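Local coordinates for L0028 (Mitochondria associated protein) (Escherichia coli, PDB 3GCG) that probably acts as a bacterial effector that enters host cells and switches on a Rho-family GTPase by promoting nucleotide exchange, at residues B[109-112]-B[113-116]; B[126-129]-B[130-133]. All coordinates share one frame; numbering follows the deposited sequence.

Interaction 1 of 2, residues B[109-112]-B[113-116]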
ATOM      1  N   TYR B 109      -8.865  20.267   1.295  1.00 20.81           N
ATOM      2  CA  TYR B 109      -9.940  20.577   0.360  1.00 19.86           C
ATOM      3  C   TYR B 109     -10.772  19.337   0.045  1.00 19.00           C
ATOM      4  O   TYR B 109     -12.004  19.366   0.103  1.00 17.03           O
ATOM      5  CB  TYR B 109      -9.343  21.174  -0.922  1.00 20.68           C
ATOM      6  CG  TYR B 109     -10.347  21.464  -2.019  1.00 20.35           C
ATOM      7  CD1 TYR B 109     -11.518  22.173  -1.755  1.00 20.14           C
ATOM      8  CD2 TYR B 109     -10.104  21.057  -3.333  1.00 21.95           C
ATOM      9  CE1 TYR B 109     -12.431  22.473  -2.777  1.00 21.34           C
ATOM     10  CE2 TYR B 109     -11.003  21.349  -4.362  1.00 21.05           C
ATOM     11  CZ  TYR B 109     -12.163  22.055  -4.075  1.00 22.07           C
ATOM     12  OH  TYR B 109     -13.052  22.328  -5.083  1.00 23.68           O
ATOM     13  N   PHE B 110     -10.093  18.245  -0.291  1.00 18.60           N
ATOM     14  CA  PHE B 110     -10.766  16.992  -0.601  1.00 19.14           C
ATOM     15  C   PHE B 110     -11.586  16.454   0.572  1.00 20.57           C
ATOM     16  O   PHE B 110     -12.728  16.030   0.401  1.00 21.92           O
ATOM     17  CB  PHE B 110      -9.754  15.924  -0.994  1.00 16.83           C
ATOM     18  CG  PHE B 110     -10.374  14.571  -1.207  1.00 17.36           C
ATOM     19  CD1 PHE B 110     -11.070  14.290  -2.382  1.00 13.67           C
ATOM     20  CD2 PHE B 110     -10.296  13.589  -0.214  1.00 10.72           C
ATOM     21  CE1 PHE B 110     -11.680  13.052  -2.564  1.00 15.55           C
ATOM     22  CE2 PHE B 110     -10.898  12.354  -0.388  1.00 13.48           C
ATOM     23  CZ  PHE B 110     -11.593  12.081  -1.563  1.00 14.78           C
ATOM     24  N   ASN B 111     -11.001  16.459   1.764  1.00 21.19           N
ATOM     25  CA  ASN B 111     -11.709  15.940   2.931  1.00 21.53           C
ATOM     26  C   ASN B 111     -12.881  16.804   3.375  1.00 22.24           C
ATOM     27  O   ASN B 111     -13.830  16.304   3.988  1.00 19.59           O
ATOM     28  CB  ASN B 111     -10.722  15.703   4.076  1.00 19.79           C
ATOM     29  CG  ASN B 111      -9.997  14.369   3.935  1.00 22.34           C
ATOM     30  OD1 ASN B 111     -10.610  13.309   4.034  1.00 21.89           O
ATOM     31  ND2 ASN B 111      -8.696  14.420   3.686  1.00 21.46           N
ATOM     32  N   GLN B 112     -12.822  18.097   3.056  1.00 24.06           N
ATOM     33  CA  GLN B 112     -13.910  19.011   3.381  1.00 25.71           C
ATOM     34  C   GLN B 112     -15.101  18.525   2.549  1.00 26.89           C
ATOM     35  O   GLN B 112     -16.245  18.530   3.011  1.00 28.72           O
ATOM     36  CB  GLN B 112     -13.510  20.448   3.008  1.00 29.51           C
ATOM     37  CG  GLN B 112     -14.604  21.516   3.136  1.00 32.00           C
ATOM     38  CD  GLN B 112     -15.341  21.494   4.472  1.00 32.73           C
ATOM     39  OE1 GLN B 112     -14.800  21.080   5.494  1.00 32.35           O
ATOM     40  NE2 GLN B 112     -16.583  21.959   4.463  1.00 33.93           N
ATOM     41  N   LYS B 113     -14.816  18.076   1.328  1.00 26.38           N
ATOM     42  CA  LYS B 113     -15.853  17.554   0.438  1.00 24.42           C
ATOM     43  C   LYS B 113     -16.353  16.201   0.954  1.00 23.50           C
ATOM     44  O   LYS B 113     -17.528  15.861   0.803  1.00 21.98           O
ATOM     45  CB  LYS B 113     -15.307  17.393  -0.987  1.00 25.35           C
ATOM     46  CG  LYS B 113     -14.972  18.702  -1.692  1.00 25.93           C
ATOM     47  CD  LYS B 113     -16.217  19.507  -2.026  1.00 23.86           C
ATOM     48  CE  LYS B 113     -15.852  20.812  -2.708  1.00 26.82           C
ATOM     49  NZ  LYS B 113     -17.054  21.602  -3.073  1.00 29.92           N
ATOM     50  N   VAL B 114     -15.459  15.422   1.550  1.00 24.11           N
ATOM     51  CA  VAL B 114     -15.841  14.122   2.107  1.00 25.91           C
ATOM     52  C   VAL B 114     -16.867  14.357   3.218  1.00 27.96           C
ATOM     53  O   VAL B 114     -17.905  13.690   3.282  1.00 26.96           O
ATOM     54  CB  VAL B 114     -14.621  13.377   2.704  1.00 23.64           C
ATOM     55  CG1 VAL B 114     -15.078  12.172   3.495  1.00 21.64           C
ATOM     56  CG2 VAL B 114     -13.682  12.950   1.592  1.00 24.78           C
ATOM     57  N   ASP B 115     -16.565  15.306   4.098  1.00 30.16           N
ATOM     58  CA  ASP B 115     -17.474  15.635   5.183  1.00 32.34           C
ATOM     59  C   ASP B 115     -18.818  16.052   4.604  1.00 33.28           C
ATOM     60  O   ASP B 115     -19.840  15.411   4.856  1.00 34.82           O
ATOM     61  CB  ASP B 115     -16.902  16.766   6.031  1.00 32.40           C
ATOM     62  CG  ASP B 115     -15.596  16.388   6.685  1.00 36.15           C
ATOM     63  OD1 ASP B 115     -15.480  15.222   7.107  1.00 33.50           O
ATOM     64  OD2 ASP B 115     -14.694  17.250   6.793  1.00 38.28           O
ATOM     65  N   GLU B 116     -18.811  17.125   3.824  1.00 34.24           N
ATOM     66  CA  GLU B 116     -20.033  17.615   3.203  1.00 36.34           C
ATOM     67  C   GLU B 116     -20.853  16.461   2.635  1.00 37.07           C
ATOM     68  O   GLU B 116     -22.074  16.438   2.754  1.00 37.66           O
ATOM     69  CB  GLU B 116     -19.691  18.594   2.080  1.00 35.91           C
ATOM     70  CG  GLU B 116     -19.145  19.930   2.551  1.00 35.83           C
ATOM     71  CD  GLU B 116     -18.614  20.768   1.403  1.00 36.09           C
ATOM     72  OE1 GLU B 116     -19.029  20.520   0.249  1.00 35.85           O
ATOM     73  OE2 GLU B 116     -17.789  21.676   1.654  1.00 38.05           O
TER
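Lys113 folds back along helix 108-118 to meet Tyr109, one turn earlier. Its CG stands beside the backbone N (chi1 -67°), and a bend at chi2 carries the chain obliquely across the phenol, where CE comes to 3.8 Å from CE1 of Tyr109. Between the side chains it is the lysine methylenes that touch the ring: the ammonium runs on to the backbone oxygen of Val17, while the Tyr109 hydroxyl binds the N of Asn19. On the next helical face Gln112 reaches forward to Glu116. Bent at chi2, it turns its amide so that NE2 donates to Glu116 OE2 over 3.1 Å. The bond is moderately bent, with 144° at the hydrogen. It meets the anti lone pair of that oxygen, and the amide and carboxylate planes stand 68° apart. Val114 faces the interior, its CG2 3.5 Å from CE2 of Phe110, whose ring continues onto Met134, Ile135 and Val138. Beneath them the main chain keeps the helical pattern, with Glu116 N 3.0 Å from Gln112 O. The chemistry thus sorts by face: Phe110 and Val114 turn hydrocarbon to the core, lysine methylenes line the partly exposed flank, and a neutral amide steadies one surface carboxylate oxygen, probably in competition with water.

Interaction 2 of 2, residues B[126-129]-B[130-133]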
ATOM      1  N   THR B 126     -18.478   4.409   8.250  1.00 29.05           N
ATOM      2  CA  THR B 126     -19.202   4.873   7.076  1.00 29.23           C
ATOM      3  C   THR B 126     -18.484   6.060   6.437  1.00 27.13           C
ATOM      4  O   THR B 126     -18.373   6.137   5.212  1.00 24.78           O
ATOM      5  CB  THR B 126     -20.653   5.277   7.434  1.00 30.98           C
ATOM      6  OG1 THR B 126     -21.353   4.131   7.937  1.00 33.53           O
ATOM      7  CG2 THR B 126     -21.383   5.803   6.202  1.00 32.25           C
ATOM      8  N   ARG B 127     -17.999   6.977   7.267  1.00 25.20           N
ATOM      9  CA  ARG B 127     -17.274   8.138   6.772  1.00 26.06           C
ATOM     10  C   ARG B 127     -16.028   7.675   6.016  1.00 24.13           C
ATOM     11  O   ARG B 127     -15.732   8.161   4.928  1.00 24.50           O
ATOM     12  CB  ARG B 127     -16.859   9.049   7.930  1.00 29.00           C
ATOM     13  CG  ARG B 127     -15.405   9.517   7.834  1.00 36.13           C
ATOM     14  CD  ARG B 127     -15.269  11.012   7.593  1.00 38.77           C
ATOM     15  NE  ARG B 127     -14.022  11.327   6.892  1.00 42.36           N
ATOM     16  CZ  ARG B 127     -13.503  12.546   6.801  1.00 42.33           C
ATOM     17  NH1 ARG B 127     -14.115  13.563   7.376  1.00 42.57           N
ATOM     18  NH2 ARG B 127     -12.389  12.757   6.116  1.00 42.03           N
ATOM     19  N   PHE B 128     -15.304   6.730   6.605  1.00 22.13           N
ATOM     20  CA  PHE B 128     -14.089   6.202   5.999  1.00 21.78           C
ATOM     21  C   PHE B 128     -14.372   5.543   4.648  1.00 21.30           C
ATOM     22  O   PHE B 128     -13.672   5.792   3.676  1.00 20.64           O
ATOM     23  CB  PHE B 128     -13.423   5.188   6.938  1.00 18.34           C
ATOM     24  CG  PHE B 128     -12.056   4.747   6.488  1.00 17.05           C
ATOM     25  CD1 PHE B 128     -10.910   5.402   6.948  1.00 15.04           C
ATOM     26  CD2 PHE B 128     -11.910   3.666   5.621  1.00 14.16           C
ATOM     27  CE1 PHE B 128      -9.631   4.979   6.550  1.00 14.96           C
ATOM     28  CE2 PHE B 128     -10.632   3.234   5.213  1.00 15.91           C
ATOM     29  CZ  PHE B 128      -9.493   3.889   5.680  1.00 12.90           C
ATOM     30  N   ASN B 129     -15.392   4.697   4.589  1.00 23.26           N
ATOM     31  CA  ASN B 129     -15.718   4.040   3.328  1.00 24.35           C
ATOM     32  C   ASN B 129     -16.102   5.075   2.275  1.00 22.51           C
ATOM     33  O   ASN B 129     -15.725   4.963   1.113  1.00 22.79           O
ATOM     34  CB  ASN B 129     -16.837   3.020   3.532  1.00 23.23           C
ATOM     35  CG  ASN B 129     -16.389   1.843   4.372  1.00 27.87           C
ATOM     36  OD1 ASN B 129     -15.187   1.653   4.600  1.00 28.34           O
ATOM     37  ND2 ASN B 129     -17.343   1.042   4.834  1.00 27.27           N
ATOM     38  N   THR B 130     -16.841   6.090   2.695  1.00 24.06           N
ATOM     39  CA  THR B 130     -17.245   7.162   1.799  1.00 23.25           C
ATOM     40  C   THR B 130     -15.972   7.835   1.299  1.00 23.67           C
ATOM     41  O   THR B 130     -15.856   8.156   0.115  1.00 23.16           O
ATOM     42  CB  THR B 130     -18.152   8.186   2.543  1.00 25.36           C
ATOM     43  OG1 THR B 130     -19.446   7.600   2.752  1.00 26.49           O
ATOM     44  CG2 THR B 130     -18.304   9.483   1.746  1.00 23.12           C
ATOM     45  N   GLN B 131     -15.005   8.026   2.194  1.00 21.29           N
ATOM     46  CA  GLN B 131     -13.748   8.650   1.801  1.00 20.49           C
ATOM     47  C   GLN B 131     -13.027   7.833   0.735  1.00 19.55           C
ATOM     48  O   GLN B 131     -12.557   8.383  -0.268  1.00 15.65           O
ATOM     49  CB  GLN B 131     -12.808   8.818   2.998  1.00 20.04           C
ATOM     50  CG  GLN B 131     -11.423   9.332   2.594  1.00 18.57           C
ATOM     51  CD  GLN B 131     -10.402   9.275   3.715  1.00 19.35           C
ATOM     52  OE1 GLN B 131     -10.011   8.196   4.159  1.00 17.90           O
ATOM     53  NE2 GLN B 131      -9.959  10.444   4.176  1.00 16.91           N
ATOM     54  N   THR B 132     -12.935   6.523   0.954  1.00 20.68           N
ATOM     55  CA  THR B 132     -12.243   5.655   0.007  1.00 21.88           C
ATOM     56  C   THR B 132     -12.960   5.629  -1.333  1.00 22.03           C
ATOM     57  O   THR B 132     -12.321   5.603  -2.380  1.00 22.85           O
ATOM     58  CB  THR B 132     -12.118   4.219   0.531  1.00 21.84           C
ATOM     59  OG1 THR B 132     -13.376   3.556   0.402  1.00 30.37           O
ATOM     60  CG2 THR B 132     -11.724   4.222   1.978  1.00 18.42           C
ATOM     61  N   LYS B 133     -14.289   5.634  -1.307  1.00 23.01           N
ATOM     62  CA  LYS B 133     -15.043   5.623  -2.553  1.00 23.61           C
ATOM     63  C   LYS B 133     -14.804   6.909  -3.332  1.00 22.03           C
ATOM     64  O   LYS B 133     -14.636   6.884  -4.546  1.00 19.98           O
ATOM     65  CB  LYS B 133     -16.537   5.456  -2.281  1.00 26.97           C
ATOM     66  CG  LYS B 133     -16.936   4.030  -1.920  1.00 32.82           C
ATOM     67  CD  LYS B 133     -18.433   3.835  -2.085  1.00 36.80           C
ATOM     68  CE  LYS B 133     -18.823   2.368  -1.950  1.00 40.71           C
ATOM     69  NZ  LYS B 133     -20.205   2.114  -2.471  1.00 42.26           N
TER
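Along the first turns of helix 124-146, two threonines bond back to the preceding turn, Thr130 to the carbonyl of Thr126 and Thr132 to that of Asn129, adding side-chain hydrogen bonds to the helical backbone set. Thr130 OG1 donates to Thr126 O at 3.1 Å, from above the carbonyl plane, while Thr130 N approaches the same oxygen from the opposite face at 2.9 Å. Thr132 works differently. With OG1 in the position between N and the carbonyl carbon (chi1 76°), the hydroxyl reaches only three residues back and donates to Asn129 O at 2.8 Å. Lys133 N is 2.9 Å from that oxygen and comes from the same face, giving it two donors. The same rotamer sets Thr132 CG2 against the Phe128 ring, 3.6 Å from CE2. Replacing Thr132 with an alanine would probably leave Asn129 O with one grip fewer and open a gap beside the Phe128 ring. Gln131 meets the same ring: it runs out extended, and its OE1 lies 4.0 Å from Phe128 CE1, with ring and amide planes 61° apart; its NE2 goes to Asn111 instead. Phe128 and Thr132 also pack against the chain of another protein in the assembly, whereas Arg127 and Thr130 lean on helix 108-118, at Val114 and Cys118 for the arginine and at Gln117 and Cys118 for the threonine.

From the N terminus the chain meets interaction 1 on helix 108-118, turns through a short connection, and enters helix 124-146, whose early turns hold interaction 2. Each is local to a single helix, so neither closes a loop; they follow in series without nesting or crossing. Their centres lie 11 Å apart, and side chains from both meet between the two helices. Asn111 OD1 sits 2.9 Å from Gln131 NE2, a probable hydrogen bond, and Val114 CG1 packs 3.7 Å from Arg127 NE. Asp115 and Arg127 form a salt bridge too, though it is modelled implausibly short and its detail is doubtful. Together they tie two helices consecutive in the chain within the IpaB/EvcA family region.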